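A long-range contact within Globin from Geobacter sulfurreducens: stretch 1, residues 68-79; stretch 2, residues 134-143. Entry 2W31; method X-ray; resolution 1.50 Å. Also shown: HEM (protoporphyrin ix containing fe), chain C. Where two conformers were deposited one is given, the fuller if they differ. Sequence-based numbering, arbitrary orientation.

Stretch 1, residues 68-79: DWFVSLFAGSYD
Stretch 2, residues 134-143: AVEKILDINL

The contact is a small, buried, largely apolar packing of a helix end and the turn and loop after it against one side of a continuous helix, fixed at one point by a single side-chain hydrogen bond; the two sides together bury 325 Å².

Residues 134-143 are helical throughout, with phi/psi near -64/-42 and i to i+4 backbone hydrogen bonds such as Asn142 N to Ile138 O (2.9 Å). Stretch 1 enters as a helix, with Ser72 N bonded to Asp68 O at 3.1 Å. A type I turn then runs from Ser72 to Ala75, and Leu73 N meets Phe70 O at 3.1 Å. Gly76, at 88/-172, takes a conformation in which a CB would jam against the preceding carbonyl O, so glycine suits this place. Ser77 follows at 53/57, and Tyr78 at -85/82 brings the chain back to the contact.

The register is set by Leu73 and Ile138, whose CA atoms lie 7.0 Å apart. The contacting residues of stretch 2, Val135, Ile138, Leu139 and Asn142, are spaced 3, 1 and 3 apart, so that each recurs after three or four residues, about one turn, and all four lie along one side of the helix.

Leu73 has the largest area covered in stretch 1. Its CA-to-CB bond points sideways, but chi1 -65° (m) and chi2 166° (t) carry its end inward. Leu73 CD1 lies 3.6 Å from Leu139 CD2, while Leu73 CD2 lies 4.2 Å from Ile138 CG1 and 3.7 Å from Asn142 ND2. Leu73 CD2 alone approaches all three helix residues, and CD1 adds a closer contact to Leu139. Ile138 points toward stretch 1 and, with chi1 -159° (t) and chi2 64° (p), places CD1 3.9 Å from Tyr78 CD1. Leu139 (m, t) starts sideways and brings its end nearer. Phe74, chi1 -52° (m), extends its ring so that CE1 is 4.3 Å from Val135 CG2, Val135 being in the t rotamer.

The polar link joins Trp69 to Asn142: NE1 donates to OD1 at 2.9 Å with an N-H...O angle of 155°. Trp69 uses chi1 165° (t) and chi2 83° to bring its indole within reach, and OD1 approaches the ring edge near its plane, as an indole N-H requires. Asn142 points toward stretch 1 with chi1 -85° (m) and chi2 -113°, and its amide serves two roles, since ND2 also donates to Ile138 O, one turn earlier, at 2.8 Å. This pairing satisfies the indole N-H in a buried setting. Trp69 CH2 also lies 4.5 Å from Leu139 CD2, and one face of the indole is covered by the heme methyl CMB, which comes 3.1 Å from Trp69 CE2.

The Tyr78 hydroxyl braces the loop from within stretch 1. With chi1 -51° (m) and chi2 -71°, Tyr78 OH donates to Leu73 O at 2.6 Å and accepts a weak bond from Gly76 N at 3.1 Å. The aromatic ring can therefore pack on Ile138 while its buried polar end ties the turn together.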

ATOM      1  N   ASP A  68      12.551 -12.966  -8.262  1.00 17.44           N
ATOM      2  CA  ASP A  68      12.812 -12.307  -9.554  1.00 18.19           C
ATOM      3  C   ASP A  68      11.908 -11.090  -9.730  1.00 16.75           C
ATOM      4  O   ASP A  68      12.366 -10.041 -10.187  1.00 17.48           O
ATOM      5  CB  ASP A  68      12.627 -13.259 -10.756  1.00 19.22           C
ATOM      6  CG  ASP A  68      13.697 -14.353 -10.867  1.00 24.08           C
ATOM      7  OD1 ASP A  68      14.805 -14.251 -10.278  1.00 26.09           O
ATOM      8  OD2 ASP A  68      13.384 -15.334 -11.593  1.00 28.51           O
ATOM      9  N   TRP A  69      10.629 -11.225  -9.344  1.00 15.71           N
ATOM     10  CA  TRP A  69       9.694 -10.094  -9.406  1.00 14.63           C
ATOM     11  C   TRP A  69      10.203  -8.906  -8.539  1.00 13.49           C
ATOM     12  O   TRP A  69      10.167  -7.725  -8.971  1.00 13.87           O
ATOM     13  CB  TRP A  69       8.270 -10.517  -8.961  1.00 14.63           C
ATOM     14  CG  TRP A  69       7.411  -9.274  -8.662  1.00 14.23           C
ATOM     15  CD1 TRP A  69       6.723  -8.503  -9.553  1.00 14.21           C
ATOM     16  CD2 TRP A  69       7.247  -8.647  -7.368  1.00 13.49           C
ATOM     17  NE1 TRP A  69       6.138  -7.403  -8.887  1.00 14.70           N
ATOM     18  CE2 TRP A  69       6.438  -7.501  -7.548  1.00 13.12           C
ATOM     19  CE3 TRP A  69       7.702  -8.970  -6.066  1.00 14.27           C
ATOM     20  CZ2 TRP A  69       6.069  -6.672  -6.467  1.00 13.76           C
ATOM     21  CZ3 TRP A  69       7.335  -8.157  -5.002  1.00 13.51           C
ATOM     22  CH2 TRP A  69       6.524  -7.012  -5.224  1.00 14.25           C
ATOM     23  N   PHE A  70      10.682  -9.230  -7.344  1.00 14.24           N
ATOM     24  CA  PHE A  70      11.219  -8.200  -6.445  1.00 13.16           C
ATOM     25  C   PHE A  70      12.363  -7.398  -7.107  1.00 12.66           C
ATOM     26  O   PHE A  70      12.391  -6.161  -7.112  1.00 12.28           O
ATOM     27  CB  PHE A  70      11.645  -8.836  -5.124  1.00 13.72           C
ATOM     28  CG  PHE A  70      12.375  -7.904  -4.192  1.00 14.52           C
ATOM     29  CD1 PHE A  70      11.680  -6.908  -3.466  1.00 13.33           C
ATOM     30  CD2 PHE A  70      13.761  -8.013  -4.018  1.00 15.19           C
ATOM     31  CE1 PHE A  70      12.358  -6.050  -2.608  1.00 12.91           C
ATOM     32  CE2 PHE A  70      14.429  -7.179  -3.122  1.00 14.50           C
ATOM     33  CZ  PHE A  70      13.733  -6.177  -2.428  1.00 13.90           C
ATOM     34  N   VAL A  71      13.306  -8.122  -7.690  1.00 14.59           N
ATOM     35  CA  VAL A  71      14.391  -7.459  -8.400  1.00 15.83           C
ATOM     36  C   VAL A  71      13.897  -6.576  -9.552  1.00 13.63           C
ATOM     37  O   VAL A  71      14.408  -5.466  -9.759  1.00 14.13           O
ATOM     38  CB  VAL A  71      15.388  -8.512  -8.899  1.00 16.67           C
ATOM     39  CG1 VAL A  71      16.448  -7.881  -9.798  1.00 20.39           C
ATOM     40  CG2 VAL A  71      16.047  -9.165  -7.683  1.00 19.90           C
ATOM     41  N   SER A  72      12.862  -7.031 -10.261  1.00 14.19           N
ATOM     42  CA  SER A  72      12.306  -6.281 -11.381  0.50 13.43           C
ATOM     43  C   SER A  72      11.733  -4.915 -10.989  1.00 13.08           C
ATOM     44  O   SER A  72      11.610  -4.037 -11.850  1.00 14.56           O
ATOM     45  CB  SER A  72      11.225  -7.101 -12.090  0.50 13.95           C
ATOM     46  OG  SER A  72      10.023  -7.132 -11.350  0.50 13.01           O
ATOM     47  N   LEU A  73      11.360  -4.740  -9.701  1.00 12.31           N
ATOM     48  CA  LEU A  73      10.870  -3.430  -9.248  1.00 11.01           C
ATOM     49  C   LEU A  73      11.914  -2.342  -9.495  1.00 11.04           C
ATOM     50  O   LEU A  73      11.557  -1.165  -9.672  1.00 11.63           O
ATOM     51  CB  LEU A  73      10.560  -3.421  -7.746  1.00 10.47           C
ATOM     52  CG  LEU A  73       9.427  -4.316  -7.288  1.00 11.27           C
ATOM     53  CD1 LEU A  73       9.457  -4.460  -5.746  1.00 12.04           C
ATOM     54  CD2 LEU A  73       8.085  -3.718  -7.729  1.00 13.06           C
ATOM     55  N   PHE A  74      13.196  -2.751  -9.486  1.00 10.71           N
ATOM     56  CA  PHE A  74      14.334  -1.807  -9.544  1.00 10.90           C
ATOM     57  C   PHE A  74      15.041  -1.819 -10.919  1.00 11.56           C
ATOM     58  O   PHE A  74      16.055  -1.161 -11.098  1.00 12.54           O
ATOM     59  CB  PHE A  74      15.343  -2.132  -8.422  1.00 11.58           C
ATOM     60  CG  PHE A  74      14.705  -2.219  -7.093  1.00 10.94           C
ATOM     61  CD1 PHE A  74      14.566  -1.074  -6.321  1.00 14.02           C
ATOM     62  CD2 PHE A  74      14.196  -3.425  -6.614  1.00 11.69           C
ATOM     63  CE1 PHE A  74      13.921  -1.126  -5.065  1.00 12.88           C
ATOM     64  CE2 PHE A  74      13.519  -3.495  -5.390  1.00 13.30           C
ATOM     65  CZ  PHE A  74      13.406  -2.346  -4.607  1.00 13.81           C
ATOM     66  N   ALA A  75      14.468  -2.544 -11.882  1.00 11.43           N
ATOM     67  CA  ALA A  75      15.170  -2.820 -13.144  1.00 12.67           C
ATOM     68  C   ALA A  75      15.019  -1.742 -14.209  1.00 12.31           C
ATOM     69  O   ALA A  75      15.700  -1.792 -15.258  1.00 13.20           O
ATOM     70  CB  ALA A  75      14.761  -4.203 -13.683  1.00 14.05           C
ATOM     71  N   GLY A  76      14.165  -0.755 -13.974  1.00 13.93           N
ATOM     72  CA  GLY A  76      14.031   0.351 -14.942  1.00 16.08           C
ATOM     73  C   GLY A  76      12.970  -0.061 -15.996  1.00 18.13           C
ATOM     74  O   GLY A  76      12.344  -1.122 -15.884  1.00 19.02           O
ATOM     75  N   SER A  77      12.803   0.718 -17.051  1.00 21.09           N
ATOM     76  CA  SER A  77      11.807   0.416 -18.118  0.50 20.92           C
ATOM     77  C   SER A  77      10.363   0.157 -17.632  1.00 20.81           C
ATOM     78  O   SER A  77       9.742  -0.884 -17.926  1.00 22.17           O
ATOM     79  CB  SER A  77      12.290  -0.690 -19.079  0.50 21.66           C
ATOM     80  OG  SER A  77      12.762  -1.830 -18.389  0.50 23.09           O
ATOM     81  N   TYR A  78       9.819   1.140 -16.926  1.00 19.14           N
ATOM     82  CA  TYR A  78       8.428   1.144 -16.425  1.00 18.60           C
ATOM     83  C   TYR A  78       7.539   1.673 -17.552  1.00 19.63           C
ATOM     84  O   TYR A  78       7.262   2.888 -17.608  1.00 21.04           O
ATOM     85  CB  TYR A  78       8.368   2.033 -15.162  1.00 17.76           C
ATOM     86  CG  TYR A  78       9.440   1.624 -14.178  1.00 14.81           C
ATOM     87  CD1 TYR A  78       9.330   0.418 -13.478  1.00 13.52           C
ATOM     88  CD2 TYR A  78      10.585   2.387 -14.003  1.00 13.22           C
ATOM     89  CE1 TYR A  78      10.361  -0.028 -12.587  1.00 13.05           C
ATOM     90  CE2 TYR A  78      11.596   1.987 -13.115  1.00 12.85           C
ATOM     91  CZ  TYR A  78      11.491   0.779 -12.420  1.00 12.95           C
ATOM     92  OH  TYR A  78      12.511   0.342 -11.597  1.00 13.09           O
ATOM     93  N   ASP A  79       7.168   0.803 -18.493  1.00 18.71           N
ATOM     94  CA  ASP A  79       6.490   1.248 -19.718  1.00 19.90           C
ATOM     95  C   ASP A  79       5.266   0.383 -19.966  1.00 21.19           C
ATOM     96  O   ASP A  79       4.817  -0.329 -19.071  1.00 20.57           O
ATOM     97  CB  ASP A  79       7.469   1.162 -20.902  1.00 20.40           C
ATOM     98  CG  ASP A  79       8.241  -0.194 -20.950  1.00 23.64           C
ATOM     99  OD1 ASP A  79       7.832  -1.217 -20.332  1.00 24.44           O
ATOM    100  OD2 ASP A  79       9.289  -0.242 -21.644  1.00 28.43           O
ATOM    101  N   ALA A 134       9.799   6.920  -3.873  1.00 10.85           N
ATOM    102  CA  ALA A 134       9.861   6.192  -5.147  1.00 10.73           C
ATOM    103  C   ALA A 134       9.393   4.731  -4.939  1.00 10.92           C
ATOM    104  O   ALA A 134       8.649   4.181  -5.767  1.00 11.20           O
ATOM    105  CB  ALA A 134      11.308   6.209  -5.708  1.00 12.14           C
ATOM    106  N   VAL A 135       9.878   4.086  -3.867  1.00 11.28           N
ATOM    107  CA  VAL A 135       9.527   2.677  -3.593  1.00 10.72           C
ATOM    108  C   VAL A 135       8.027   2.568  -3.288  1.00 10.72           C
ATOM    109  O   VAL A 135       7.348   1.659  -3.793  1.00 10.33           O
ATOM    110  CB  VAL A 135      10.336   2.124  -2.407  1.00 12.65           C
ATOM    111  CG1 VAL A 135       9.699   0.866  -1.822  1.00 13.47           C
ATOM    112  CG2 VAL A 135      11.778   1.885  -2.856  1.00 12.35           C
ATOM    113  N   GLU A 136       7.495   3.489  -2.478  1.00  9.84           N
ATOM    114  CA  GLU A 136       6.038   3.411  -2.215  1.00 11.38           C
ATOM    115  C   GLU A 136       5.205   3.558  -3.481  1.00  9.55           C
ATOM    116  O   GLU A 136       4.182   2.863  -3.631  1.00 12.12           O
ATOM    117  CB  GLU A 136       5.595   4.414  -1.165  1.00 12.68           C
ATOM    118  CG  GLU A 136       6.210   4.217   0.206  1.00 14.03           C
ATOM    119  CD  GLU A 136       5.547   3.192   1.062  1.00 15.39           C
ATOM    120  OE1 GLU A 136       5.207   2.079   0.615  1.00 16.76           O
ATOM    121  OE2 GLU A 136       5.427   3.483   2.284  1.00 22.37           O
ATOM    122  N   LYS A 137       5.614   4.433  -4.408  1.00  9.85           N
ATOM    123  CA  LYS A 137       4.915   4.552  -5.675  1.00 10.90           C
ATOM    124  C   LYS A 137       4.967   3.248  -6.502  1.00 10.76           C
ATOM    125  O   LYS A 137       3.955   2.772  -6.974  1.00 11.32           O
ATOM    126  CB  LYS A 137       5.465   5.720  -6.506  1.00  9.95           C
ATOM    127  CG  LYS A 137       5.119   7.085  -5.966  1.00 11.35           C
ATOM    128  CD  LYS A 137       5.817   8.127  -6.795  1.00 14.93           C
ATOM    129  CE  LYS A 137       6.075   9.387  -5.987  1.00 18.85           C
ATOM    130  NZ  LYS A 137       6.945  10.391  -6.673  1.00 17.76           N
ATOM    131  N   ILE A 138       6.147   2.667  -6.676  1.00 10.83           N
ATOM    132  CA  ILE A 138       6.205   1.457  -7.509  1.00 10.19           C
ATOM    133  C   ILE A 138       5.454   0.280  -6.876  1.00  9.93           C
ATOM    134  O   ILE A 138       4.770  -0.476  -7.578  1.00 10.17           O
ATOM    135  CB  ILE A 138       7.654   1.120  -7.960  1.00 10.27           C
ATOM    136  CG1 ILE A 138       7.619   0.205  -9.196  1.00 11.84           C
ATOM    137  CG2 ILE A 138       8.538   0.505  -6.843  1.00 12.53           C
ATOM    138  CD1 ILE A 138       6.995   0.857 -10.405  1.00 13.82           C
ATOM    139  N   LEU A 139       5.561   0.131  -5.562  1.00  9.32           N
ATOM    140  CA  LEU A 139       4.815  -0.974  -4.888  1.00  9.75           C
ATOM    141  C   LEU A 139       3.310  -0.722  -5.049  1.00  9.98           C
ATOM    142  O   LEU A 139       2.543  -1.655  -5.347  1.00 10.58           O
ATOM    143  CB  LEU A 139       5.168  -1.095  -3.395  1.00  8.98           C
ATOM    144  CG  LEU A 139       6.622  -1.476  -3.146  1.00  9.55           C
ATOM    145  CD1 LEU A 139       6.867  -1.478  -1.653  1.00 12.80           C
ATOM    146  CD2 LEU A 139       6.895  -2.825  -3.732  1.00 13.19           C
ATOM    147  N   ASP A 140       2.871   0.526  -4.818  1.00  9.14           N
ATOM    148  CA  ASP A 140       1.421   0.842  -4.943  1.00  8.72           C
ATOM    149  C   ASP A 140       0.919   0.667  -6.377  1.00  9.69           C
ATOM    150  O   ASP A 140      -0.208   0.196  -6.572  1.00 10.09           O
ATOM    151  CB  ASP A 140       1.098   2.228  -4.355  1.00 10.14           C
ATOM    152  CG  ASP A 140       1.068   2.227  -2.824  1.00 11.91           C
ATOM    153  OD1 ASP A 140       1.256   1.147  -2.199  1.00 12.25           O
ATOM    154  OD2 ASP A 140       0.872   3.330  -2.264  1.00 12.50           O
ATOM    155  N   ILE A 141       1.741   1.023  -7.371  1.00  8.60           N
ATOM    156  CA  ILE A 141       1.386   0.780  -8.770  1.00  9.66           C
ATOM    157  C   ILE A 141       1.247  -0.718  -9.037  1.00  9.65           C
ATOM    158  O   ILE A 141       0.256  -1.153  -9.647  1.00 10.64           O
ATOM    159  CB  ILE A 141       2.410   1.440  -9.733  1.00 10.24           C
ATOM    160  CG1 ILE A 141       2.263   2.968  -9.676  1.00 11.67           C
ATOM    161  CG2 ILE A 141       2.292   0.869 -11.191  1.00 12.11           C
ATOM    162  CD1 ILE A 141       3.412   3.804 -10.293  1.00 13.33           C
ATOM    163  N   ASN A 142       2.197  -1.519  -8.538  1.00 10.66           N
ATOM    164  CA  ASN A 142       2.109  -2.980  -8.697  1.00 11.30           C
ATOM    165  C   ASN A 142       0.818  -3.547  -8.099  1.00 10.71           C
ATOM    166  O   ASN A 142       0.099  -4.328  -8.723  1.00 12.75           O
ATOM    167  CB  ASN A 142       3.353  -3.658  -8.107  1.00 11.49           C
ATOM    168  CG  ASN A 142       4.522  -3.705  -9.094  1.00 11.18           C
ATOM    169  OD1 ASN A 142       4.907  -4.806  -9.540  1.00 14.90           O
ATOM    170  ND2 ASN A 142       5.060  -2.553  -9.456  1.00 12.62           N
ATOM    171  N   LEU A 143       0.526  -3.143  -6.862  1.00 10.53           N
ATOM    172  CA  LEU A 143      -0.665  -3.631  -6.177  1.00 10.27           C
ATOM    173  C   LEU A 143      -1.951  -3.176  -6.897  1.00 10.27           C
ATOM    174  O   LEU A 143      -2.934  -3.937  -7.008  1.00 12.49           O
ATOM    175  CB  LEU A 143      -0.647  -3.088  -4.726  1.00 10.89           C
ATOM    176  CG  LEU A 143      -1.841  -3.494  -3.849  1.00 11.74           C
ATOM    177  CD1 LEU A 143      -1.984  -5.013  -3.717  1.00 13.56           C
ATOM    178  CD2 LEU A 143      -1.684  -2.849  -2.463  1.00 12.89           C
TER
HETATM  179  CHA HEM C 200       2.990 -16.697  -9.585  1.00 21.10           C
HETATM  180  CHB HEM C 200       4.318 -12.298  -8.133  1.00 17.49           C
HETATM  181  CHC HEM C 200       1.724 -12.967  -4.095  1.00 13.81           C
HETATM  182  CHD HEM C 200       1.570 -17.702  -5.041  1.00 18.76           C
HETATM  183  C1A HEM C 200       3.569 -15.446  -9.561  1.00 19.92           C
HETATM  184  C2A HEM C 200       4.353 -14.847 -10.626  1.00 20.33           C
HETATM  185  C3A HEM C 200       4.746 -13.633 -10.220  1.00 19.26           C
HETATM  186  C4A HEM C 200       4.189 -13.441  -8.884  1.00 18.52           C
HETATM  187  CMA HEM C 200       5.598 -12.591 -10.972  1.00 20.25           C
HETATM  188  CAA HEM C 200       4.658 -15.517 -12.004  1.00 21.00           C
HETATM  189  CBA HEM C 200       3.352 -15.342 -12.788  0.50 21.92           C
HETATM  190  CGA HEM C 200       3.477 -15.542 -14.285  0.50 25.18           C
HETATM  191  O1A HEM C 200       4.099 -14.693 -14.983  0.50 24.60           O
HETATM  192  O2A HEM C 200       2.923 -16.564 -14.782  0.50 24.10           O
HETATM  193  C1B HEM C 200       3.607 -12.044  -6.972  1.00 15.91           C
HETATM  194  C2B HEM C 200       3.474 -10.762  -6.297  1.00 14.53           C
HETATM  195  C3B HEM C 200       2.756 -10.938  -5.183  1.00 13.37           C
HETATM  196  C4B HEM C 200       2.449 -12.359  -5.086  1.00 14.12           C
HETATM  197  CMB HEM C 200       4.076  -9.464  -6.877  1.00 15.71           C
HETATM  198  CAB HEM C 200       2.354  -9.912  -4.126  1.00 13.24           C
HETATM  199  CBB HEM C 200       3.206  -8.960  -3.702  1.00 13.25           C
HETATM  200  C1C HEM C 200       1.525 -14.318  -3.954  1.00 15.08           C
HETATM  201  C2C HEM C 200       1.002 -14.991  -2.790  1.00 15.44           C
HETATM  202  C3C HEM C 200       0.995 -16.304  -3.037  1.00 15.94           C
HETATM  203  C4C HEM C 200       1.490 -16.501  -4.384  1.00 16.66           C
HETATM  204  CMC HEM C 200       0.555 -14.323  -1.491  1.00 15.43           C
HETATM  205  CAC HEM C 200       0.509 -17.403  -2.071  1.00 18.70           C
HETATM  206  CBC HEM C 200       1.233 -18.464  -1.728  1.00 19.25           C
HETATM  207  C1D HEM C 200       1.809 -17.845  -6.383  1.00 19.61           C
HETATM  208  C2D HEM C 200       1.567 -19.072  -7.156  1.00 21.77           C
HETATM  209  C3D HEM C 200       2.000 -18.769  -8.575  1.00 22.57           C
HETATM  210  C4D HEM C 200       2.488 -17.394  -8.525  1.00 21.17           C
HETATM  211  CMD HEM C 200       0.968 -20.370  -6.631  1.00 21.69           C
HETATM  212  CAD HEM C 200       1.990 -19.710  -9.811  0.50 25.26           C
HETATM  213  CBD HEM C 200       0.607 -19.853 -10.417  0.50 27.61           C
HETATM  214  CGD HEM C 200       0.637 -21.038 -11.362  0.50 28.90           C
HETATM  215  O1D HEM C 200       0.915 -22.188 -10.925  0.50 30.61           O
HETATM  216  O2D HEM C 200       0.374 -20.829 -12.567  0.50 29.55           O
HETATM  217  NA  HEM C 200       3.489 -14.573  -8.498  1.00 17.84           N
HETATM  218  NB  HEM C 200       2.969 -12.986  -6.210  1.00 14.62           N
HETATM  219  NC  HEM C 200       1.827 -15.264  -4.928  1.00 16.01           N
HETATM  220  ND  HEM C 200       2.343 -16.906  -7.233  1.00 18.50           N
HETATM  221 FE   HEM C 200       2.669 -14.925  -6.701  1.00 18.47          FE